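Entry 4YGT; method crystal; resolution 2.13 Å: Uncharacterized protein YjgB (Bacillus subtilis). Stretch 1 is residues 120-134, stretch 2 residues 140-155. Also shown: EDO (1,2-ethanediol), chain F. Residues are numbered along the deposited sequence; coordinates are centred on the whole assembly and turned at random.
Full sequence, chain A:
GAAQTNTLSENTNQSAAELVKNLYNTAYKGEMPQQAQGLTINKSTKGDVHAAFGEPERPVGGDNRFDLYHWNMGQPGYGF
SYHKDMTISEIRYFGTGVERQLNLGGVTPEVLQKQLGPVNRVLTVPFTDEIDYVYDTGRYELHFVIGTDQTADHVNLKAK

Stretch 1 120-134: NRVLTVPFTDEIDYV
Stretch 2 (140-155) YELHFVIGTDQTADHV

What holds the two stretches together most firmly? Strand 131-134 runs antiparallel to strand 140-146, their directions 150° apart and their axes 4.4 Å at closest approach. Ile131 and Ile146 form one hydrogen-bonded pair, with Ile131 N to Ile146 O at 2.9 Å and Ile146 N to Ile131 O at 2.8 Å. Tyr133 and Phe144 form the next, with Tyr133 N to Phe144 O and Phe144 N to Tyr133 O both 2.9 Å. Between and beyond them lie the non-hydrogen-bonded pairs Asp132-Val145 (CA to CA 4.3 Å) and Val134-His143 (CA to CA 4.6 Å). Here CA-H groups face carbonyls: Asp132 CA is 3.4 Å from Phe144 O, and Val134 CA is 3.4 Å from Leu142 O. Phi and psi stay extended, from -122/132 at Ile131 to -98/129 at Val134.

Which side chains add polar links? His143 (chi1 m, -66°; chi2 -109°) donates from ND1 to Asp132 OD2 at 2.7 Å, nearly straight at 170°. Asp132, chi1 t and chi2 11°, swings its carboxylate nearer the partner strand to accept it. The other ring nitrogen, His143 NE2, makes a weak 2.9 Å hydrogen bond to Glu141 OE2, so the imidazole is held at both nitrogens. Farther out, Arg121 NH1 and Glu141 OE1 form a long salt bridge of 4.0 Å; the oxygen lies over the guanidinium face, so charge alone acts.

How does Glu130 meet the second stretch? Its chain (chi1 m, chi2 t, chi3 -43°) brings OE2 to 2.7 Å from Asp153 OD2, close enough that one acid probably carries a proton. Glu130 OE1 accepts from Thr128 OG1 at 2.8 Å, while Glu130 N donates to Thr128 OG1 at 3.2 Å, just after the type II turn Val125-Thr128. A water bridges Glu130 OE1 (2.7 Å) and His154 NE2 (2.9 Å). Gly147 has no side chain; an ideal CB would clash with Asp153 OD2.

What packs around this polar frame? Side chains alternate between the sheet faces. Beside Asp132 and His143, Val134 (chi1 t) sets CG1 4.1 Å from the His143 ring centroid, 12° off its normal, a CH-pi contact. Val145 (chi1 t) shares that face, its CG1 4.1 Å from Val125 CG2. On the opposite face, Tyr133 (chi1 m, chi2 85°) brings CD1 to 3.5 Å from CG1 of Ile146 (chi1 m, chi2 m), while Tyr133 CB lies 4.4 Å from Phe144 CB.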

ATOM      1  N   ASN A 120     -13.406   2.504  -9.031  1.00 71.83           N
ATOM      2  CA  ASN A 120     -14.486   3.280  -8.418  1.00 73.43           C
ATOM      3  C   ASN A 120     -14.284   4.788  -8.628  1.00 81.80           C
ATOM      4  O   ASN A 120     -15.230   5.485  -8.999  1.00 84.00           O
ATOM      5  CB  ASN A 120     -14.619   2.973  -6.937  1.00 67.93           C
ATOM      6  CG  ASN A 120     -15.115   1.573  -6.661  1.00 86.44           C
ATOM      7  OD1 ASN A 120     -14.335   0.641  -6.428  1.00 71.23           O
ATOM      8  ND2 ASN A 120     -16.432   1.394  -6.690  1.00 80.98           N
ATOM      9  N   ARG A 121     -13.052   5.277  -8.402  1.00 78.55           N
ATOM     10  CA  ARG A 121     -12.657   6.693  -8.471  1.00 80.60           C
ATOM     11  C   ARG A 121     -11.297   6.892  -9.057  1.00 83.37           C
ATOM     12  O   ARG A 121     -10.397   6.086  -8.799  1.00 78.68           O
ATOM     13  CB  ARG A 121     -12.523   7.239  -7.031  1.00 80.20           C
ATOM     14  CG  ARG A 121     -13.725   7.873  -6.405  1.00 91.38           C
ATOM     15  CD  ARG A 121     -13.375   8.145  -4.948  1.00100.68           C
ATOM     16  NE  ARG A 121     -14.434   7.705  -4.037  1.00110.65           N
ATOM     17  CZ  ARG A 121     -14.517   6.486  -3.516  1.00120.14           C
ATOM     18  NH1 ARG A 121     -13.604   5.570  -3.806  1.00100.68           N
ATOM     19  NH2 ARG A 121     -15.519   6.172  -2.707  1.00109.42           N
ATOM     20  N   VAL A 122     -11.087   8.049  -9.677  1.00 82.51           N
ATOM     21  CA  VAL A 122      -9.766   8.470 -10.109  1.00 82.11           C
ATOM     22  C   VAL A 122      -9.575   9.837  -9.442  1.00 86.54           C
ATOM     23  O   VAL A 122     -10.401  10.728  -9.634  1.00 89.85           O
ATOM     24  CB  VAL A 122      -9.522   8.438 -11.633  1.00 90.30           C
ATOM     25  CG1 VAL A 122      -8.123   8.939 -11.959  1.00 90.71           C
ATOM     26  CG2 VAL A 122      -9.694   7.026 -12.179  1.00 89.33           C
ATOM     27  N   LEU A 123      -8.570   9.950  -8.555  1.00 79.35           N
ATOM     28  CA  LEU A 123      -8.314  11.151  -7.753  1.00 79.67           C
ATOM     29  C   LEU A 123      -6.926  11.742  -7.979  1.00 84.52           C
ATOM     30  O   LEU A 123      -5.974  11.035  -8.332  1.00 82.43           O
ATOM     31  CB  LEU A 123      -8.451  10.856  -6.238  1.00 75.96           C
ATOM     32  CG  LEU A 123      -9.778  10.394  -5.629  1.00 79.70           C
ATOM     33  CD1 LEU A 123      -9.561   9.932  -4.190  1.00 74.85           C
ATOM     34  CD2 LEU A 123     -10.825  11.504  -5.640  1.00 86.84           C
ATOM     35  N   THR A 124      -6.806  13.033  -7.670  1.00 84.30           N
ATOM     36  CA  THR A 124      -5.574  13.804  -7.786  1.00 84.94           C
ATOM     37  C   THR A 124      -4.749  13.543  -6.504  1.00 85.27           C
ATOM     38  O   THR A 124      -5.319  13.130  -5.476  1.00 82.38           O
ATOM     39  CB  THR A 124      -5.940  15.295  -8.079  1.00102.30           C
ATOM     40  OG1 THR A 124      -4.808  16.007  -8.584  1.00105.25           O
ATOM     41  CG2 THR A 124      -6.578  16.027  -6.887  1.00100.53           C
ATOM     42  N   VAL A 125      -3.409  13.694  -6.588  1.00 80.07           N
ATOM     43  CA  VAL A 125      -2.529  13.495  -5.431  1.00 75.74           C
ATOM     44  C   VAL A 125      -1.932  14.886  -5.075  1.00 83.91           C
ATOM     45  O   VAL A 125      -1.290  15.510  -5.936  1.00 86.86           O
ATOM     46  CB  VAL A 125      -1.426  12.395  -5.626  1.00 75.11           C
ATOM     47  CG1 VAL A 125      -0.596  12.205  -4.355  1.00 71.07           C
ATOM     48  CG2 VAL A 125      -2.026  11.061  -6.078  1.00 73.12           C
ATOM     49  N   PRO A 126      -2.153  15.394  -3.829  1.00 79.89           N
ATOM     50  CA  PRO A 126      -1.589  16.713  -3.467  1.00 82.48           C
ATOM     51  C   PRO A 126      -0.063  16.705  -3.404  1.00 84.05           C
ATOM     52  O   PRO A 126       0.537  15.752  -2.883  1.00 80.45           O
ATOM     53  CB  PRO A 126      -2.195  17.007  -2.087  1.00 84.15           C
ATOM     54  CG  PRO A 126      -2.556  15.664  -1.528  1.00 83.71           C
ATOM     55  CD  PRO A 126      -2.918  14.801  -2.706  1.00 78.28           C
ATOM     56  N   PHE A 127       0.551  17.782  -3.956  1.00 83.20           N
ATOM     57  CA  PHE A 127       1.993  18.063  -4.005  1.00 82.89           C
ATOM     58  C   PHE A 127       2.779  17.170  -5.033  1.00 85.86           C
ATOM     59  O   PHE A 127       4.016  17.251  -5.046  1.00 86.49           O
ATOM     60  CB  PHE A 127       2.653  17.957  -2.579  1.00 81.06           C
ATOM     61  CG  PHE A 127       1.932  18.641  -1.424  1.00 82.27           C
ATOM     62  CD1 PHE A 127       1.768  20.030  -1.402  1.00 89.05           C
ATOM     63  CD2 PHE A 127       1.440  17.901  -0.354  1.00 79.34           C
ATOM     64  CE1 PHE A 127       1.102  20.657  -0.341  1.00 90.75           C
ATOM     65  CE2 PHE A 127       0.786  18.531   0.713  1.00 83.50           C
ATOM     66  CZ  PHE A 127       0.616  19.901   0.709  1.00 86.47           C
ATOM     67  N   THR A 128       2.090  16.321  -5.862  1.00 79.29           N
ATOM     68  CA  THR A 128       2.755  15.417  -6.836  1.00 77.28           C
ATOM     69  C   THR A 128       1.999  15.352  -8.175  1.00 82.62           C
ATOM     70  O   THR A 128       0.860  15.837  -8.282  1.00 83.75           O
ATOM     71  CB  THR A 128       2.978  13.949  -6.288  1.00 77.12           C
ATOM     72  OG1 THR A 128       1.825  13.118  -6.484  1.00 73.66           O
ATOM     73  CG2 THR A 128       3.427  13.880  -4.832  1.00 70.87           C
ATOM     74  N   ASP A 129       2.637  14.698  -9.182  1.00 79.23           N
ATOM     75  CA  ASP A 129       2.084  14.481 -10.530  1.00 82.32           C
ATOM     76  C   ASP A 129       1.497  13.053 -10.677  1.00 82.07           C
ATOM     77  O   ASP A 129       1.284  12.588 -11.798  1.00 84.59           O
ATOM     78  CB  ASP A 129       3.155  14.722 -11.618  1.00 87.94           C
ATOM     79  CG  ASP A 129       3.312  16.152 -12.107  1.00110.45           C
ATOM     80  OD1 ASP A 129       2.397  16.975 -11.859  1.00114.42           O
ATOM     81  OD2 ASP A 129       4.347  16.449 -12.762  1.00118.82           O
ATOM     82  N   GLU A 130       1.212  12.370  -9.555  1.00 72.17           N
ATOM     83  CA  GLU A 130       0.653  11.009  -9.584  1.00 68.47           C
ATOM     84  C   GLU A 130      -0.883  10.975  -9.718  1.00 74.20           C
ATOM     85  O   GLU A 130      -1.582  11.938  -9.359  1.00 74.37           O
ATOM     86  CB  GLU A 130       1.041  10.246  -8.327  1.00 63.82           C
ATOM     87  CG  GLU A 130       2.499   9.818  -8.243  1.00 63.60           C
ATOM     88  CD  GLU A 130       2.948   9.597  -6.811  1.00 63.23           C
ATOM     89  OE1 GLU A 130       2.594  10.434  -5.951  1.00 56.97           O
ATOM     90  OE2 GLU A 130       3.608   8.573  -6.529  1.00 61.27           O
ATOM     91  N   ILE A 131      -1.404   9.840 -10.224  1.00 70.70           N
ATOM     92  CA  ILE A 131      -2.840   9.653 -10.314  1.00 71.92           C
ATOM     93  C   ILE A 131      -3.208   8.382  -9.516  1.00 69.37           C
ATOM     94  O   ILE A 131      -2.540   7.346  -9.571  1.00 68.36           O
ATOM     95  CB  ILE A 131      -3.430   9.724 -11.749  1.00 81.37           C
ATOM     96  CG1 ILE A 131      -4.887  10.229 -11.712  1.00 84.64           C
ATOM     97  CG2 ILE A 131      -3.272   8.434 -12.564  1.00 83.29           C
ATOM     98  CD1 ILE A 131      -5.026  11.813 -11.530  1.00 98.36           C
ATOM     99  N   ASP A 132      -4.216   8.530  -8.700  1.00 62.04           N
ATOM    100  CA  ASP A 132      -4.679   7.509  -7.779  1.00 56.85           C
ATOM    101  C   ASP A 132      -5.953   6.814  -8.289  1.00 64.75           C
ATOM    102  O   ASP A 132      -7.014   7.438  -8.358  1.00 66.13           O
ATOM    103  CB  ASP A 132      -4.918   8.218  -6.438  1.00 55.64           C
ATOM    104  CG  ASP A 132      -5.466   7.430  -5.282  1.00 56.47           C
ATOM    105  OD1 ASP A 132      -5.517   6.185  -5.380  1.00 53.40           O
ATOM    106  OD2 ASP A 132      -5.849   8.059  -4.278  1.00 59.29           O
ATOM    107  N   TYR A 133      -5.842   5.511  -8.617  1.00 62.38           N
ATOM    108  CA  TYR A 133      -6.965   4.649  -8.999  1.00 63.48           C
ATOM    109  C   TYR A 133      -7.535   4.003  -7.717  1.00 61.77           C
ATOM    110  O   TYR A 133      -6.860   3.176  -7.099  1.00 57.79           O
ATOM    111  CB  TYR A 133      -6.496   3.581  -9.993  1.00 66.90           C
ATOM    112  CG  TYR A 133      -6.136   4.132 -11.352  1.00 74.64           C
ATOM    113  CD1 TYR A 133      -4.866   4.641 -11.604  1.00 77.32           C
ATOM    114  CD2 TYR A 133      -7.055   4.124 -12.398  1.00 80.34           C
ATOM    115  CE1 TYR A 133      -4.515   5.122 -12.863  1.00 83.40           C
ATOM    116  CE2 TYR A 133      -6.723   4.622 -13.659  1.00 86.22           C
ATOM    117  CZ  TYR A 133      -5.451   5.127 -13.884  1.00 96.88           C
ATOM    118  OH  TYR A 133      -5.086   5.599 -15.118  1.00103.29           O
ATOM    119  N   VAL A 134      -8.733   4.429  -7.270  1.00 56.66           N
ATOM    120  CA  VAL A 134      -9.312   3.947  -6.013  1.00 52.95           C
ATOM    121  C   VAL A 134     -10.325   2.828  -6.245  1.00 59.25           C
ATOM    122  O   VAL A 134     -11.259   2.985  -7.030  1.00 63.13           O
ATOM    123  CB  VAL A 134      -9.952   5.090  -5.181  1.00 56.39           C
ATOM    124  CG1 VAL A 134     -10.373   4.607  -3.800  1.00 53.39           C
ATOM    125  CG2 VAL A 134      -9.025   6.284  -5.066  1.00 55.87           C
ATOM    126  N   TYR A 140     -13.012  -0.358   3.817  1.00 44.39           N
ATOM    127  CA  TYR A 140     -11.733   0.251   3.454  1.00 41.70           C
ATOM    128  C   TYR A 140     -11.664   0.598   1.964  1.00 48.53           C
ATOM    129  O   TYR A 140     -12.616   0.351   1.215  1.00 49.60           O
ATOM    130  CB  TYR A 140     -10.574  -0.714   3.863  1.00 38.27           C
ATOM    131  CG  TYR A 140     -10.779  -1.286   5.254  1.00 38.90           C
ATOM    132  CD1 TYR A 140     -10.424  -0.560   6.387  1.00 41.11           C
ATOM    133  CD2 TYR A 140     -11.427  -2.510   5.440  1.00 39.25           C
ATOM    134  CE1 TYR A 140     -10.666  -1.056   7.670  1.00 42.65           C
ATOM    135  CE2 TYR A 140     -11.699  -3.002   6.719  1.00 39.82           C
ATOM    136  CZ  TYR A 140     -11.311  -2.275   7.830  1.00 48.41           C
ATOM    137  OH  TYR A 140     -11.547  -2.764   9.096  1.00 48.71           O
ATOM    138  N   GLU A 141     -10.542   1.215   1.543  1.00 44.87           N
ATOM    139  CA  GLU A 141     -10.305   1.560   0.146  1.00 45.34           C
ATOM    140  C   GLU A 141      -8.831   1.409  -0.186  1.00 45.78           C
ATOM    141  O   GLU A 141      -7.962   1.690   0.648  1.00 42.33           O
ATOM    142  CB  GLU A 141     -10.821   2.958  -0.209  1.00 50.11           C
ATOM    143  CG  GLU A 141     -10.684   3.979   0.903  1.00 62.73           C
ATOM    144  CD  GLU A 141     -11.169   5.368   0.561  1.00 78.84           C
ATOM    145  OE1 GLU A 141     -12.255   5.496  -0.050  1.00 77.02           O
ATOM    146  OE2 GLU A 141     -10.464   6.334   0.930  1.00 73.40           O
ATOM    147  N   LEU A 142      -8.570   0.872  -1.384  1.00 44.01           N
ATOM    148  CA  LEU A 142      -7.226   0.639  -1.916  1.00 43.44           C
ATOM    149  C   LEU A 142      -6.929   1.699  -2.919  1.00 50.75           C
ATOM    150  O   LEU A 142      -7.651   1.813  -3.918  1.00 53.38           O
ATOM    151  CB  LEU A 142      -7.142  -0.707  -2.607  1.00 43.42           C
ATOM    152  CG  LEU A 142      -6.662  -1.891  -1.887  1.00 46.12           C
ATOM    153  CD1 LEU A 142      -6.532  -3.014  -2.864  1.00 47.36           C
ATOM    154  CD2 LEU A 142      -5.314  -1.644  -1.224  1.00 47.30           C
ATOM    155  N   HIS A 143      -5.896   2.482  -2.655  1.00 45.10           N
ATOM    156  CA  HIS A 143      -5.483   3.584  -3.499  1.00 46.68           C
ATOM    157  C   HIS A 143      -4.242   3.183  -4.277  1.00 47.73           C
ATOM    158  O   HIS A 143      -3.154   3.143  -3.698  1.00 42.01           O
ATOM    159  CB  HIS A 143      -5.192   4.809  -2.622  1.00 48.64           C
ATOM    160  CG  HIS A 143      -6.387   5.370  -1.919  1.00 54.31           C
ATOM    161  ND1 HIS A 143      -6.934   6.587  -2.289  1.00 59.40           N
ATOM    162  CD2 HIS A 143      -7.073   4.890  -0.857  1.00 55.50           C
ATOM    163  CE1 HIS A 143      -7.934   6.799  -1.454  1.00 59.98           C
ATOM    164  NE2 HIS A 143      -8.059   5.807  -0.575  1.00 57.85           N
ATOM    165  N   PHE A 144      -4.404   2.816  -5.565  1.00 47.30           N
ATOM    166  CA  PHE A 144      -3.252   2.478  -6.406  1.00 48.15           C
ATOM    167  C   PHE A 144      -2.707   3.778  -6.995  1.00 55.75           C
ATOM    168  O   PHE A 144      -3.339   4.355  -7.887  1.00 59.33           O
ATOM    169  CB  PHE A 144      -3.611   1.478  -7.503  1.00 51.34           C
ATOM    170  CG  PHE A 144      -4.027   0.125  -7.009  1.00 51.20           C
ATOM    171  CD1 PHE A 144      -5.362  -0.153  -6.739  1.00 53.36           C
ATOM    172  CD2 PHE A 144      -3.090  -0.893  -6.845  1.00 51.89           C
ATOM    173  CE1 PHE A 144      -5.757  -1.429  -6.325  1.00 52.35           C
ATOM    174  CE2 PHE A 144      -3.482  -2.161  -6.407  1.00 53.21           C
ATOM    175  CZ  PHE A 144      -4.816  -2.424  -6.166  1.00 50.99           C
ATOM    176  N   VAL A 145      -1.564   4.265  -6.474  1.00 50.02           N
ATOM    177  CA  VAL A 145      -0.984   5.540  -6.920  1.00 51.62           C
ATOM    178  C   VAL A 145       0.019   5.283  -8.068  1.00 60.97           C
ATOM    179  O   VAL A 145       1.138   4.835  -7.837  1.00 60.68           O
ATOM    180  CB  VAL A 145      -0.375   6.325  -5.727  1.00 51.71           C
ATOM    181  CG1 VAL A 145       0.204   7.652  -6.172  1.00 53.19           C
ATOM    182  CG2 VAL A 145      -1.409   6.542  -4.625  1.00 49.64           C
ATOM    183  N   ILE A 146      -0.406   5.594  -9.304  1.00 63.35           N
ATOM    184  CA  ILE A 146       0.352   5.401 -10.548  1.00 67.16           C
ATOM    185  C   ILE A 146       1.121   6.686 -10.902  1.00 74.77           C
ATOM    186  O   ILE A 146       0.577   7.794 -10.839  1.00 74.44           O
ATOM    187  CB  ILE A 146      -0.620   4.945 -11.686  1.00 73.59           C
ATOM    188  CG1 ILE A 146      -1.530   3.757 -11.225  1.00 71.39           C
ATOM    189  CG2 ILE A 146       0.100   4.648 -13.016  1.00 78.38           C
ATOM    190  CD1 ILE A 146      -0.958   2.312 -11.313  1.00 76.62           C
ATOM    191  N   GLY A 147       2.387   6.511 -11.268  1.00 74.96           N
ATOM    192  CA  GLY A 147       3.284   7.609 -11.615  1.00 78.02           C
ATOM    193  C   GLY A 147       3.099   8.160 -13.012  1.00 88.96           C
ATOM    194  O   GLY A 147       2.059   7.926 -13.637  1.00 91.40           O
ATOM    195  N   THR A 148       4.111   8.915 -13.508  1.00 88.60           N
ATOM    196  CA  THR A 148       4.108   9.508 -14.862  1.00 94.88           C
ATOM    197  C   THR A 148       4.113   8.388 -15.907  1.00100.18           C
ATOM    198  O   THR A 148       3.306   8.427 -16.841  1.00104.50           O
ATOM    199  CB  THR A 148       5.250  10.503 -15.042  1.00108.87           C
ATOM    200  OG1 THR A 148       6.399  10.044 -14.315  1.00109.13           O
ATOM    201  CG2 THR A 148       4.857  11.901 -14.592  1.00106.53           C
ATOM    202  N   ASP A 149       4.961   7.352 -15.702  1.00 92.83           N
ATOM    203  CA  ASP A 149       4.937   6.141 -16.515  1.00 94.32           C
ATOM    204  C   ASP A 149       3.754   5.352 -15.990  1.00 93.90           C
ATOM    205  O   ASP A 149       3.327   5.586 -14.852  1.00 88.93           O
ATOM    206  CB  ASP A 149       6.264   5.367 -16.439  1.00 96.36           C
ATOM    207  CG  ASP A 149       6.656   4.863 -15.064  1.00102.33           C
ATOM    208  OD1 ASP A 149       6.571   5.652 -14.090  1.00 99.41           O
ATOM    209  OD2 ASP A 149       7.106   3.703 -14.968  1.00108.01           O
ATOM    210  N   GLN A 150       3.196   4.444 -16.773  1.00 92.00           N
ATOM    211  CA  GLN A 150       1.988   3.773 -16.301  1.00 88.18           C
ATOM    212  C   GLN A 150       2.245   2.636 -15.266  1.00 85.88           C
ATOM    213  O   GLN A 150       1.539   1.633 -15.284  1.00 85.50           O
ATOM    214  CB  GLN A 150       1.161   3.271 -17.497  1.00 94.42           C
ATOM    215  CG  GLN A 150       0.585   4.406 -18.363  1.00101.07           C
ATOM    216  CD  GLN A 150      -0.026   5.543 -17.562  1.00101.54           C
ATOM    217  OE1 GLN A 150      -1.038   5.383 -16.859  1.00 93.19           O
ATOM    218  NE2 GLN A 150       0.606   6.706 -17.611  1.00 79.38           N
ATOM    219  N   THR A 151       3.190   2.831 -14.323  1.00 77.28           N
ATOM    220  CA  THR A 151       3.480   1.853 -13.265  1.00 71.96           C
ATOM    221  C   THR A 151       3.112   2.443 -11.900  1.00 68.83           C
ATOM    222  O   THR A 151       3.134   3.674 -11.731  1.00 67.83           O
ATOM    223  CB  THR A 151       4.950   1.377 -13.283  1.00 82.95           C
ATOM    224  OG1 THR A 151       5.819   2.431 -12.849  1.00 80.83           O
ATOM    225  CG2 THR A 151       5.381   0.818 -14.641  1.00 87.62           C
ATOM    226  N   ALA A 152       2.742   1.561 -10.940  1.00 60.17           N
ATOM    227  CA  ALA A 152       2.386   1.946  -9.569  1.00 54.46           C
ATOM    228  C   ALA A 152       3.633   2.293  -8.756  1.00 54.84           C
ATOM    229  O   ALA A 152       4.625   1.570  -8.802  1.00 53.54           O
ATOM    230  CB  ALA A 152       1.615   0.816  -8.880  1.00 52.23           C
ATOM    231  N   ASP A 153       3.563   3.394  -8.001  1.00 51.31           N
ATOM    232  CA  ASP A 153       4.629   3.865  -7.115  1.00 49.81           C
ATOM    233  C   ASP A 153       4.455   3.268  -5.748  1.00 52.09           C
ATOM    234  O   ASP A 153       5.413   2.752  -5.180  1.00 52.75           O
ATOM    235  CB  ASP A 153       4.630   5.385  -7.044  1.00 51.86           C
ATOM    236  CG  ASP A 153       5.078   6.014  -8.349  1.00 60.07           C
ATOM    237  OD1 ASP A 153       5.809   5.338  -9.123  1.00 65.36           O
ATOM    238  OD2 ASP A 153       4.692   7.161  -8.608  1.00 56.03           O
ATOM    239  N   HIS A 154       3.218   3.317  -5.234  1.00 46.22           N
ATOM    240  CA  HIS A 154       2.784   2.735  -3.965  1.00 41.89           C
ATOM    241  C   HIS A 154       1.274   2.501  -4.000  1.00 46.22           C
ATOM    242  O   HIS A 154       0.556   3.084  -4.822  1.00 47.85           O
ATOM    243  CB  HIS A 154       3.188   3.579  -2.737  1.00 40.40           C
ATOM    244  CG  HIS A 154       2.800   5.025  -2.817  1.00 44.43           C
ATOM    245  ND1 HIS A 154       1.524   5.457  -2.482  1.00 45.96           N
ATOM    246  CD2 HIS A 154       3.542   6.094  -3.174  1.00 46.64           C
ATOM    247  CE1 HIS A 154       1.540   6.769  -2.644  1.00 46.48           C
ATOM    248  NE2 HIS A 154       2.737   7.193  -3.045  1.00 47.89           N
ATOM    249  N   VAL A 155       0.817   1.600  -3.138  1.00 40.12           N
ATOM    250  CA  VAL A 155      -0.586   1.228  -2.970  1.00 37.98           C
ATOM    251  C   VAL A 155      -0.938   1.540  -1.524  1.00 39.78           C
ATOM    252  O   VAL A 155      -0.248   1.077  -0.626  1.00 35.78           O
ATOM    253  CB  VAL A 155      -0.830  -0.251  -3.332  1.00 40.99           C
ATOM    254  CG1 VAL A 155      -2.307  -0.593  -3.246  1.00 41.48           C
ATOM    255  CG2 VAL A 155      -0.291  -0.577  -4.719  1.00 43.50           C
TER
HETATM  256  C1  EDO F 205     -14.013  -6.329   8.241  1.00 71.95           C
HETATM  257  O1  EDO F 205     -14.801  -5.141   8.121  1.00 72.04           O
HETATM  258  C2  EDO F 205     -12.551  -6.016   8.696  1.00 73.26           C
HETATM  259  O2  EDO F 205     -12.425  -5.608  10.063  1.00 73.55           O
HETATM  260  O   HOH W   1       2.757  10.051  -3.270  1.00 48.97           O